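Local structure of beta-mannosidase (Trichoderma harzianum, 4CVU) at residues Lys311-Arg316 against Phe375-His380; Thr772-Lys777 against Ala881-Tyr886; Ser818-Val823 against Phe849-Pro854. The protein probably hydrolyses beta-linked mannose from the non-reducing ends of beta-mannosides, as a fungal member of glycoside hydrolase family 2. One frame throughout, in Å; residues are numbered along the deposited sequence.

Along the chain, interaction 1 is complete before the other two begin, and its centre lies about 43 Å from that of interaction 2 and about 41 Å from that of interaction 3. It sets a loop of the family 2 Ig-like domain against the hairpin of strands 374-377 and 380-389, which runs into a mixed sheet with parallel pairs, consistent with the catalytic barrel of this family. Interactions 2 and 3 are neighbours, with centres about 9 Å apart, and both reach the sheet in which strands 765-774 and 821-830 pair. Interaction 3 falls in sequence between the two halves of interaction 2. It lies where the chain leaves the sheet, while interaction 2 joins this domain to the C-terminal Ig-fold domain.

Interaction 1. Residues Lys311-Arg316 against Phe375-His380; sequences KLWWPR and FEINGH
Asn378 leans from its turn onto Trp314 and Leu312, its CB 3.7 Å from Trp314 CH2. With CG anti to the carbonyl carbon (chi1 -65°), CG comes 3.8 Å from Leu312 CD1. The amide then ends in ND2, which lies 3.3 Å above the Trp314 ring plane and is almost equidistant from the six carbons of the benzene half; the amide stands nearly upright on the ring, the planes 83° apart. The same ND2 donates to Trp313 O at 3.1 Å (N-H...O 146°), while OD1 accepts from Thr350 N, so both ends of the amide are held. Asn378 and Gly379 are the two central residues of a type I' beta turn from Ile377 to His380, the Asn-Gly corner of the hairpin joining strands 374-377 and 380-389. The Ig-like domain's loop packs against this corner. Before it, Ile377 meets Pro315 tip to tip, Ile377 CG1 3.6 Å from Pro315 CD. Ile377 CD1 reaches the edge of the Trp313 ring, 4.0 Å from CZ3, and that indole is pinned by its NE1 to Asp437 O. Past the corner, His380 CE1 comes to the edge of the Trp314 ring, 3.8 Å from Trp314 CH2, while a weak bond joins His380 ND1 to Ile377 O and Trp762 stacks on the imidazole. An alanine in place of Trp314 would probably leave the Asn378 amide without its aromatic floor and open a gap beside Ile377 CG2 and the His380 ring.

Interaction 2. Residues Thr772-Lys777 against Ala881-Tyr886; sequences TWVDLK and AGVSLY
Val883 lays its CG2 methyl over the backbone of the opposing segment, 3.6 Å from Asp775 O, and against Val774, whose own CG2 is 4.2 Å from Val883 CG2. The two valines cross obliquely. Val883 CB is also close to the chain, 3.4 Å from Leu776 O, the carbonyl that carries the one direct hydrogen bond between the segments. Val883 N donates to Leu776 O at 2.9 Å with an N-H...O angle of 149°, approaching from above the carbonyl plane, 49° out of it. The contact joins two Ig-like domains of E-set type: Val774 ends strand 765-774 of the mannosidase Ig/CBM-like domain, and Val883 leads into strand 884-890 of the C-terminal Ig-fold domain. On the first side Val774 and Leu776 rest on Val821, and on the second Val883 packs on Val905, so each valine of the pair is backed by a residue of its own domain. Next to it the chains pass closely. Gly882 CA makes a CH...O contact of 3.6 Å with Lys777 O, and there is little room at Gly882 toward Leu776 O and Lys777 CD. Lys777 begins by pointing away from the partner, but the bend at chi2 (-55°) turns CD back toward Ala881 O, and NZ, further along the chain, also lies near that oxygen. There a water bridges the two, giving a hydrogen bond to Ala881 O at 3.1 Å and accepting a weak one from Lys777 NZ at 3.3 Å; NZ also has a weak bond to Ser860 OG. Asp775 turns its carboxylate to its own segment and beyond: OD1 takes the backbone N-H of Lys779 and, weakly, that of Lys777.

Interaction 3. Residues Ser818-Val823 against Phe849-Pro854; sequences SDAVLV and FLPVWP
Phe849 N donates to Leu822 O at 2.8 Å, and Leu822 N returns a bond to Phe849 O at 2.9 Å, with N-H...O angles of 161° and 163°. This is an antiparallel hydrogen-bonded pair in the four-stranded sheet of the mannosidase Ig/CBM-like domain, where strand 841-849, at one edge, ends beside strand 821-830. Leu822 CB and Phe849 CB lie 4.1 Å apart on one face of the sheet, a face they share with Trp773, and Leu753 of strand 752-759 packs against them. From CB the Phe849 ring leads off, its CG anti to the backbone N (chi1 171°), to meet Trp746 edge-to-face, while Pro851 N lies over one face of the ring, toward its rim. Beyond this pair the ladder stops; the next residue in register for a bond is Pro851, which has no N-H to give. Instead Pro851 CD sits 3.2 Å from Ala820 O, and Pro851 CG touches Ala820 CB. Leu850 turns its CD1 to the same carbonyl, 3.5 Å from Ala820 O, and also reaches Val821 CG2 at 4.0 Å, so that aliphatic groups of two consecutive residues approach Ala820 O. Leu850 packs in addition on Leu885 of the C-terminal Ig-fold domain, and the chain from Phe849 onwards is the stretch that carries it from one domain into the next. At the far end the Val852 methyls meet the backbone of Ser818: Val852 CG1 lies near Ser818 N, and Val852 CG2 is 4.1 Å from Ser818 CA.

Interaction 1. Residues Lys311-Arg316 against Phe375-His380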
loop_
_atom_site.group_PDB
_atom_site.type_symbol
_atom_site.label_atom_id
_atom_site.label_comp_id
_atom_site.label_asym_id
_atom_site.label_seq_id
_atom_site.Cartn_x
_atom_site.Cartn_y
_atom_site.Cartn_z
ATOM N N LYS A 311 37.252 23.588 -31.511
ATOM C CA LYS A 311 36.700 22.303 -31.911
ATOM C C LYS A 311 35.178 22.248 -31.683
ATOM O O LYS A 311 34.690 22.748 -30.675
ATOM C CB LYS A 311 37.383 21.193 -31.130
ATOM C CG LYS A 311 38.845 21.005 -31.505
ATOM C CD LYS A 311 39.484 19.940 -30.646
ATOM C CE LYS A 311 40.967 19.821 -30.932
ATOM N NZ LYS A 311 41.369 18.385 -30.982
ATOM N N LEU A 312 34.449 21.666 -32.638
ATOM C CA LEU A 312 32.986 21.727 -32.659
ATOM C C LEU A 312 32.286 20.727 -31.712
ATOM O O LEU A 312 32.747 19.620 -31.497
ATOM C CB LEU A 312 32.444 21.573 -34.088
ATOM C CG LEU A 312 32.917 22.594 -35.127
ATOM C CD1 LEU A 312 32.113 22.493 -36.415
ATOM C CD2 LEU A 312 32.825 24.004 -34.596
ATOM N N TRP A 313 31.187 21.172 -31.136
ATOM C CA TRP A 313 30.272 20.306 -30.400
ATOM C C TRP A 313 29.331 19.633 -31.388
ATOM O O TRP A 313 28.810 20.280 -32.308
ATOM C CB TRP A 313 29.489 21.137 -29.388
ATOM C CG TRP A 313 28.528 20.374 -28.474
ATOM C CD1 TRP A 313 28.778 19.951 -27.194
ATOM C CD2 TRP A 313 27.157 20.010 -28.754
ATOM N NE1 TRP A 313 27.651 19.324 -26.669
ATOM C CE2 TRP A 313 26.647 19.362 -27.601
ATOM C CE3 TRP A 313 26.319 20.150 -29.870
ATOM C CZ2 TRP A 313 25.351 18.854 -27.543
ATOM C CZ3 TRP A 313 24.998 19.655 -29.785
ATOM C CH2 TRP A 313 24.549 19.016 -28.642
ATOM N N TRP A 314 29.134 18.338 -31.186
ATOM C CA TRP A 314 28.149 17.559 -31.933
ATOM C C TRP A 314 27.242 16.781 -30.962
ATOM O O TRP A 314 27.651 16.440 -29.846
ATOM C CB TRP A 314 28.859 16.549 -32.852
ATOM C CG TRP A 314 29.811 17.174 -33.828
ATOM C CD1 TRP A 314 31.139 17.393 -33.627
ATOM C CD2 TRP A 314 29.524 17.632 -35.161
ATOM N NE1 TRP A 314 31.699 17.955 -34.736
ATOM C CE2 TRP A 314 30.736 18.120 -35.696
ATOM C CE3 TRP A 314 28.373 17.677 -35.951
ATOM C CZ2 TRP A 314 30.827 18.647 -36.978
ATOM C CZ3 TRP A 314 28.460 18.201 -37.236
ATOM C CH2 TRP A 314 29.689 18.679 -37.737
ATOM N N PRO A 315 26.027 16.473 -31.397
ATOM C CA PRO A 315 25.193 15.506 -30.653
ATOM C C PRO A 315 25.815 14.092 -30.573
ATOM O O PRO A 315 26.803 13.791 -31.252
ATOM C CB PRO A 315 23.889 15.473 -31.468
ATOM C CG PRO A 315 23.842 16.804 -32.174
ATOM C CD PRO A 315 25.268 17.130 -32.475
ATOM N N ARG A 316 25.248 13.245 -29.731
ATOM C CA ARG A 316 25.714 11.865 -29.600
ATOM C C ARG A 316 25.606 11.104 -30.918
ATOM O O ARG A 316 24.654 11.291 -31.678
ATOM C CB ARG A 316 25.001 11.115 -28.460
ATOM C CG ARG A 316 23.466 11.100 -28.440
ATOM C CD ARG A 316 22.970 10.378 -27.152
ATOM N NE ARG A 316 23.643 9.093 -27.002
ATOM C CZ ARG A 316 23.380 8.019 -27.747
ATOM N NH1 ARG A 316 22.430 8.031 -28.687
ATOM N NH2 ARG A 316 24.080 6.913 -27.563
ATOM N N PHE A 375 15.942 20.223 -38.505
ATOM C CA PHE A 375 17.060 20.747 -37.782
ATOM C C PHE A 375 18.363 20.523 -38.567
ATOM O O PHE A 375 18.474 19.540 -39.289
ATOM C CB PHE A 375 17.123 20.073 -36.423
ATOM C CG PHE A 375 16.058 20.520 -35.462
ATOM C CD1 PHE A 375 14.807 19.922 -35.445
ATOM C CD2 PHE A 375 16.320 21.538 -34.546
ATOM C CE1 PHE A 375 13.865 20.339 -34.543
ATOM C CE2 PHE A 375 15.374 21.941 -33.637
ATOM C CZ PHE A 375 14.149 21.366 -33.647
ATOM N N GLU A 376 19.335 21.409 -38.403
ATOM C CA GLU A 376 20.692 21.259 -38.954
ATOM C C GLU A 376 21.755 21.526 -37.886
ATOM O O GLU A 376 21.663 22.511 -37.162
ATOM C CB GLU A 376 20.911 22.225 -40.100
ATOM C CG GLU A 376 19.958 22.015 -41.262
ATOM C CD GLU A 376 20.169 22.986 -42.395
ATOM O OE1 GLU A 376 21.156 23.765 -42.367
ATOM O OE2 GLU A 376 19.324 22.988 -43.317
ATOM N N ILE A 377 22.757 20.663 -37.793
ATOM C CA ILE A 377 23.823 20.843 -36.807
ATOM C C ILE A 377 25.122 21.136 -37.534
ATOM O O ILE A 377 25.575 20.356 -38.330
ATOM C CB ILE A 377 23.967 19.654 -35.839
ATOM C CG1 ILE A 377 25.026 19.876 -34.749
ATOM C CG2 ILE A 377 24.314 18.375 -36.565
ATOM C CD1 ILE A 377 24.670 20.810 -33.639
ATOM N N ASN A 378 25.679 22.311 -37.260
ATOM C CA ASN A 378 26.881 22.767 -37.922
ATOM C C ASN A 378 26.708 22.648 -39.446
ATOM O O ASN A 378 27.579 22.218 -40.113
ATOM C CB ASN A 378 28.088 21.982 -37.465
ATOM C CG ASN A 378 28.391 22.193 -36.007
ATOM O OD1 ASN A 378 28.295 23.297 -35.520
ATOM N ND2 ASN A 378 28.757 21.116 -35.301
ATOM N N GLY A 379 25.559 23.003 -39.955
ATOM C CA GLY A 379 25.320 22.991 -41.380
ATOM C C GLY A 379 24.829 21.689 -41.968
ATOM O O GLY A 379 24.398 21.670 -43.090
ATOM N N HIS A 380 24.832 20.613 -41.196
ATOM C CA HIS A 380 24.364 19.301 -41.693
ATOM C C HIS A 380 22.957 18.985 -41.204
ATOM O O HIS A 380 22.682 19.051 -40.009
ATOM C CB HIS A 380 25.288 18.167 -41.256
ATOM C CG HIS A 380 26.730 18.391 -41.604
ATOM N ND1 HIS A 380 27.554 19.226 -40.873
ATOM C CD2 HIS A 380 27.498 17.882 -42.595
ATOM C CE1 HIS A 380 28.770 19.209 -41.394
ATOM N NE2 HIS A 380 28.759 18.414 -42.446
#

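Interaction 2. Residues Thr772-Lys777 against Ala881-Tyr886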
loop_
_atom_site.group_PDB
_atom_site.type_symbol
_atom_site.label_atom_id
_atom_site.label_comp_id
_atom_site.label_asym_id
_atom_site.label_seq_id
_atom_site.Cartn_x
_atom_site.Cartn_y
_atom_site.Cartn_z
ATOM N N THR A 772 14.564 -15.307 -43.226
ATOM C CA THR A 772 14.362 -16.707 -42.905
ATOM C C THR A 772 12.936 -17.014 -42.456
ATOM O O THR A 772 12.539 -16.622 -41.366
ATOM C CB THR A 772 15.310 -17.146 -41.769
ATOM O OG1 THR A 772 16.650 -16.791 -42.107
ATOM C CG2 THR A 772 15.220 -18.674 -41.521
ATOM N N TRP A 773 12.198 -17.766 -43.275
ATOM C CA TRP A 773 10.840 -18.175 -42.947
ATOM C C TRP A 773 10.844 -19.534 -42.220
ATOM O O TRP A 773 11.322 -20.539 -42.771
ATOM C CB TRP A 773 9.990 -18.292 -44.205
ATOM C CG TRP A 773 9.531 -17.016 -44.813
ATOM C CD1 TRP A 773 10.093 -16.353 -45.872
ATOM C CD2 TRP A 773 8.371 -16.260 -44.441
ATOM N NE1 TRP A 773 9.371 -15.225 -46.163
ATOM C CE2 TRP A 773 8.298 -15.153 -45.310
ATOM C CE3 TRP A 773 7.385 -16.413 -43.461
ATOM C CZ2 TRP A 773 7.273 -14.181 -45.213
ATOM C CZ3 TRP A 773 6.373 -15.443 -43.363
ATOM C CH2 TRP A 773 6.325 -14.357 -44.248
ATOM N N VAL A 774 10.313 -19.556 -40.993
ATOM C CA VAL A 774 10.120 -20.796 -40.246
ATOM C C VAL A 774 8.675 -20.900 -39.768
ATOM O O VAL A 774 7.966 -19.902 -39.741
ATOM C CB VAL A 774 11.080 -20.886 -39.053
ATOM C CG1 VAL A 774 12.520 -20.798 -39.535
ATOM C CG2 VAL A 774 10.791 -19.801 -38.040
ATOM N N ASP A 775 8.242 -22.103 -39.395
ATOM C CA ASP A 775 6.970 -22.274 -38.668
ATOM C C ASP A 775 7.237 -22.033 -37.176
ATOM O O ASP A 775 8.381 -21.832 -36.785
ATOM C CB ASP A 775 6.335 -23.664 -38.945
ATOM C CG ASP A 775 7.178 -24.844 -38.437
ATOM O OD1 ASP A 775 8.030 -24.672 -37.544
ATOM O OD2 ASP A 775 6.977 -25.987 -38.942
ATOM N N LEU A 776 6.204 -22.072 -36.347
ATOM C CA LEU A 776 6.327 -21.638 -34.930
ATOM C C LEU A 776 6.946 -22.696 -33.996
ATOM O O LEU A 776 7.126 -22.467 -32.783
ATOM C CB LEU A 776 4.990 -21.100 -34.425
ATOM C CG LEU A 776 4.354 -20.040 -35.363
ATOM C CD1 LEU A 776 2.984 -19.581 -34.890
ATOM C CD2 LEU A 776 5.249 -18.821 -35.533
ATOM N N LYS A 777 7.290 -23.839 -34.584
ATOM C CA LYS A 777 8.176 -24.821 -33.970
ATOM C C LYS A 777 9.643 -24.585 -34.379
ATOM O O LYS A 777 10.559 -25.158 -33.800
ATOM C CB LYS A 777 7.742 -26.256 -34.360
ATOM C CG LYS A 777 6.521 -26.778 -33.606
ATOM C CD LYS A 777 6.743 -26.685 -32.101
ATOM C CE LYS A 777 5.759 -27.499 -31.313
ATOM N NZ LYS A 777 6.239 -27.597 -29.907
ATOM N N ALA A 881 11.898 -25.745 -27.212
ATOM C CA ALA A 881 10.880 -26.570 -27.876
ATOM C C ALA A 881 10.282 -25.955 -29.130
ATOM O O ALA A 881 9.641 -26.641 -29.920
ATOM C CB ALA A 881 9.765 -26.869 -26.891
ATOM N N GLY A 882 10.439 -24.646 -29.298
ATOM C CA GLY A 882 9.894 -23.976 -30.466
ATOM C C GLY A 882 10.189 -22.491 -30.458
ATOM O O GLY A 882 10.956 -22.004 -29.623
ATOM N N VAL A 883 9.581 -21.777 -31.390
ATOM C CA VAL A 883 9.788 -20.339 -31.510
ATOM C C VAL A 883 9.069 -19.603 -30.395
ATOM O O VAL A 883 7.906 -19.880 -30.105
ATOM C CB VAL A 883 9.251 -19.790 -32.842
ATOM C CG1 VAL A 883 9.257 -18.259 -32.854
ATOM C CG2 VAL A 883 10.076 -20.324 -33.980
ATOM N N SER A 884 9.771 -18.658 -29.777
ATOM C CA SER A 884 9.166 -17.793 -28.788
ATOM C C SER A 884 8.987 -16.405 -29.351
ATOM O O SER A 884 9.954 -15.825 -29.824
ATOM C CB SER A 884 10.066 -17.731 -27.556
ATOM O OG SER A 884 9.757 -16.568 -26.845
ATOM N N LEU A 885 7.774 -15.852 -29.287
ATOM C CA LEU A 885 7.511 -14.490 -29.736
ATOM C C LEU A 885 7.414 -13.541 -28.550
ATOM O O LEU A 885 6.855 -13.902 -27.523
ATOM C CB LEU A 885 6.192 -14.426 -30.536
ATOM C CG LEU A 885 6.121 -15.304 -31.766
ATOM C CD1 LEU A 885 4.778 -15.127 -32.496
ATOM C CD2 LEU A 885 7.285 -14.943 -32.666
ATOM N N TYR A 886 7.960 -12.329 -28.704
ATOM C CA TYR A 886 7.857 -11.265 -27.728
ATOM C C TYR A 886 8.441 -11.800 -26.418
ATOM O O TYR A 886 7.776 -11.701 -25.412
ATOM C CB TYR A 886 6.414 -10.816 -27.446
ATOM C CG TYR A 886 5.735 -10.200 -28.658
ATOM C CD1 TYR A 886 5.901 -8.880 -28.963
ATOM C CD2 TYR A 886 4.956 -10.965 -29.473
ATOM C CE1 TYR A 886 5.295 -8.303 -30.112
ATOM C CE2 TYR A 886 4.338 -10.407 -30.621
ATOM C CZ TYR A 886 4.509 -9.070 -30.900
ATOM O OH TYR A 886 3.912 -8.458 -32.053
HETATM O O HOH W 1 5.567 -21.498 -31.095
HETATM O O HOH W 2 8.783 -29.505 -28.987
#

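Interaction 3. Residues Ser818-Val823 against Phe849-Pro854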
loop_
_atom_site.group_PDB
_atom_site.type_symbol
_atom_site.label_atom_id
_atom_site.label_comp_id
_atom_site.label_asym_id
_atom_site.label_seq_id
_atom_site.Cartn_x
_atom_site.Cartn_y
_atom_site.Cartn_z
ATOM N N SER A 818 -0.941 -18.795 -39.969
ATOM C CA SER A 818 -0.970 -18.753 -38.512
ATOM C C SER A 818 0.070 -19.668 -37.888
ATOM O O SER A 818 0.132 -19.834 -36.678
ATOM C CB SER A 818 -2.376 -19.016 -37.970
ATOM O OG SER A 818 -2.732 -20.361 -38.162
ATOM N N ASP A 819 0.880 -20.275 -38.728
ATOM C CA ASP A 819 1.992 -21.111 -38.286
ATOM C C ASP A 819 3.213 -20.686 -39.118
ATOM O O ASP A 819 3.815 -21.483 -39.814
ATOM C CB ASP A 819 1.638 -22.603 -38.468
ATOM C CG ASP A 819 2.625 -23.551 -37.783
ATOM O OD1 ASP A 819 3.373 -23.135 -36.872
ATOM O OD2 ASP A 819 2.653 -24.737 -38.165
ATOM N N ALA A 820 3.521 -19.379 -39.064
ATOM C CA ALA A 820 4.619 -18.813 -39.843
ATOM C C ALA A 820 5.182 -17.525 -39.259
ATOM O O ALA A 820 4.452 -16.647 -38.830
ATOM C CB ALA A 820 4.148 -18.555 -41.259
ATOM N N VAL A 821 6.497 -17.395 -39.297
ATOM C CA VAL A 821 7.135 -16.140 -38.941
ATOM C C VAL A 821 8.361 -15.956 -39.806
ATOM O O VAL A 821 9.074 -16.922 -40.133
ATOM C CB VAL A 821 7.513 -16.095 -37.437
ATOM C CG1 VAL A 821 8.567 -17.141 -37.105
ATOM C CG2 VAL A 821 8.004 -14.706 -37.042
ATOM N N LEU A 822 8.602 -14.696 -40.168
ATOM C CA LEU A 822 9.746 -14.298 -40.961
ATOM C C LEU A 822 10.714 -13.570 -40.062
ATOM O O LEU A 822 10.371 -12.546 -39.506
ATOM C CB LEU A 822 9.324 -13.375 -42.107
ATOM C CG LEU A 822 10.453 -12.643 -42.874
ATOM C CD1 LEU A 822 11.433 -13.606 -43.521
ATOM C CD2 LEU A 822 9.856 -11.746 -43.956
ATOM N N VAL A 823 11.933 -14.083 -39.955
ATOM C CA VAL A 823 12.951 -13.494 -39.098
ATOM C C VAL A 823 13.914 -12.731 -39.992
ATOM O O VAL A 823 14.456 -13.282 -40.938
ATOM C CB VAL A 823 13.693 -14.559 -38.274
ATOM C CG1 VAL A 823 14.744 -13.912 -37.392
ATOM C CG2 VAL A 823 12.702 -15.362 -37.458
ATOM N N PHE A 849 8.578 -10.429 -39.074
ATOM C CA PHE A 849 7.279 -10.188 -39.675
ATOM C C PHE A 849 6.355 -11.384 -39.473
ATOM O O PHE A 849 6.673 -12.518 -39.870
ATOM C CB PHE A 849 7.369 -9.901 -41.160
ATOM C CG PHE A 849 6.029 -9.853 -41.832
ATOM C CD1 PHE A 849 5.107 -8.858 -41.502
ATOM C CD2 PHE A 849 5.669 -10.789 -42.778
ATOM C CE1 PHE A 849 3.852 -8.801 -42.123
ATOM C CE2 PHE A 849 4.423 -10.738 -43.402
ATOM C CZ PHE A 849 3.508 -9.748 -43.071
ATOM N N LEU A 850 5.211 -11.115 -38.873
ATOM C CA LEU A 850 4.206 -12.106 -38.632
ATOM C C LEU A 850 3.046 -11.830 -39.587
ATOM O O LEU A 850 2.470 -10.752 -39.549
ATOM C CB LEU A 850 3.762 -11.997 -37.192
ATOM C CG LEU A 850 3.095 -13.214 -36.579
ATOM C CD1 LEU A 850 4.115 -14.318 -36.302
ATOM C CD2 LEU A 850 2.385 -12.805 -35.301
ATOM N N PRO A 851 2.707 -12.794 -40.455
ATOM C CA PRO A 851 1.671 -12.631 -41.492
ATOM C C PRO A 851 0.229 -12.717 -40.982
ATOM O O PRO A 851 -0.711 -12.629 -41.763
ATOM C CB PRO A 851 1.953 -13.778 -42.447
ATOM C CG PRO A 851 2.522 -14.838 -41.565
ATOM C CD PRO A 851 3.318 -14.134 -40.509
ATOM N N VAL A 852 0.070 -12.865 -39.674
ATOM C CA VAL A 852 -1.226 -12.672 -39.020
ATOM C C VAL A 852 -1.026 -11.783 -37.791
ATOM O O VAL A 852 0.101 -11.475 -37.439
ATOM C CB VAL A 852 -1.851 -14.020 -38.594
ATOM C CG1 VAL A 852 -2.191 -14.866 -39.819
ATOM C CG2 VAL A 852 -0.918 -14.766 -37.649
ATOM N N TRP A 853 -2.121 -11.396 -37.138
ATOM C CA TRP A 853 -2.032 -10.601 -35.911
ATOM C C TRP A 853 -1.525 -11.508 -34.802
ATOM O O TRP A 853 -1.709 -12.726 -34.859
ATOM C CB TRP A 853 -3.373 -9.965 -35.540
ATOM C CG TRP A 853 -3.883 -9.100 -36.641
ATOM C CD1 TRP A 853 -5.003 -9.299 -37.376
ATOM C CD2 TRP A 853 -3.250 -7.924 -37.177
ATOM N NE1 TRP A 853 -5.125 -8.304 -38.327
ATOM C CE2 TRP A 853 -4.065 -7.450 -38.223
ATOM C CE3 TRP A 853 -2.091 -7.212 -36.852
ATOM C CZ2 TRP A 853 -3.743 -6.307 -38.973
ATOM C CZ3 TRP A 853 -1.766 -6.073 -37.596
ATOM C CH2 TRP A 853 -2.591 -5.637 -38.646
ATOM N N PRO A 854 -0.870 -10.925 -33.796
ATOM C CA PRO A 854 -0.347 -11.780 -32.735
ATOM C C PRO A 854 -1.388 -12.727 -32.151
ATOM O O PRO A 854 -1.058 -13.883 -31.867
ATOM C CB PRO A 854 0.173 -10.793 -31.691
ATOM C CG PRO A 854 0.476 -9.560 -32.453
ATOM C CD PRO A 854 -0.424 -9.520 -33.673
#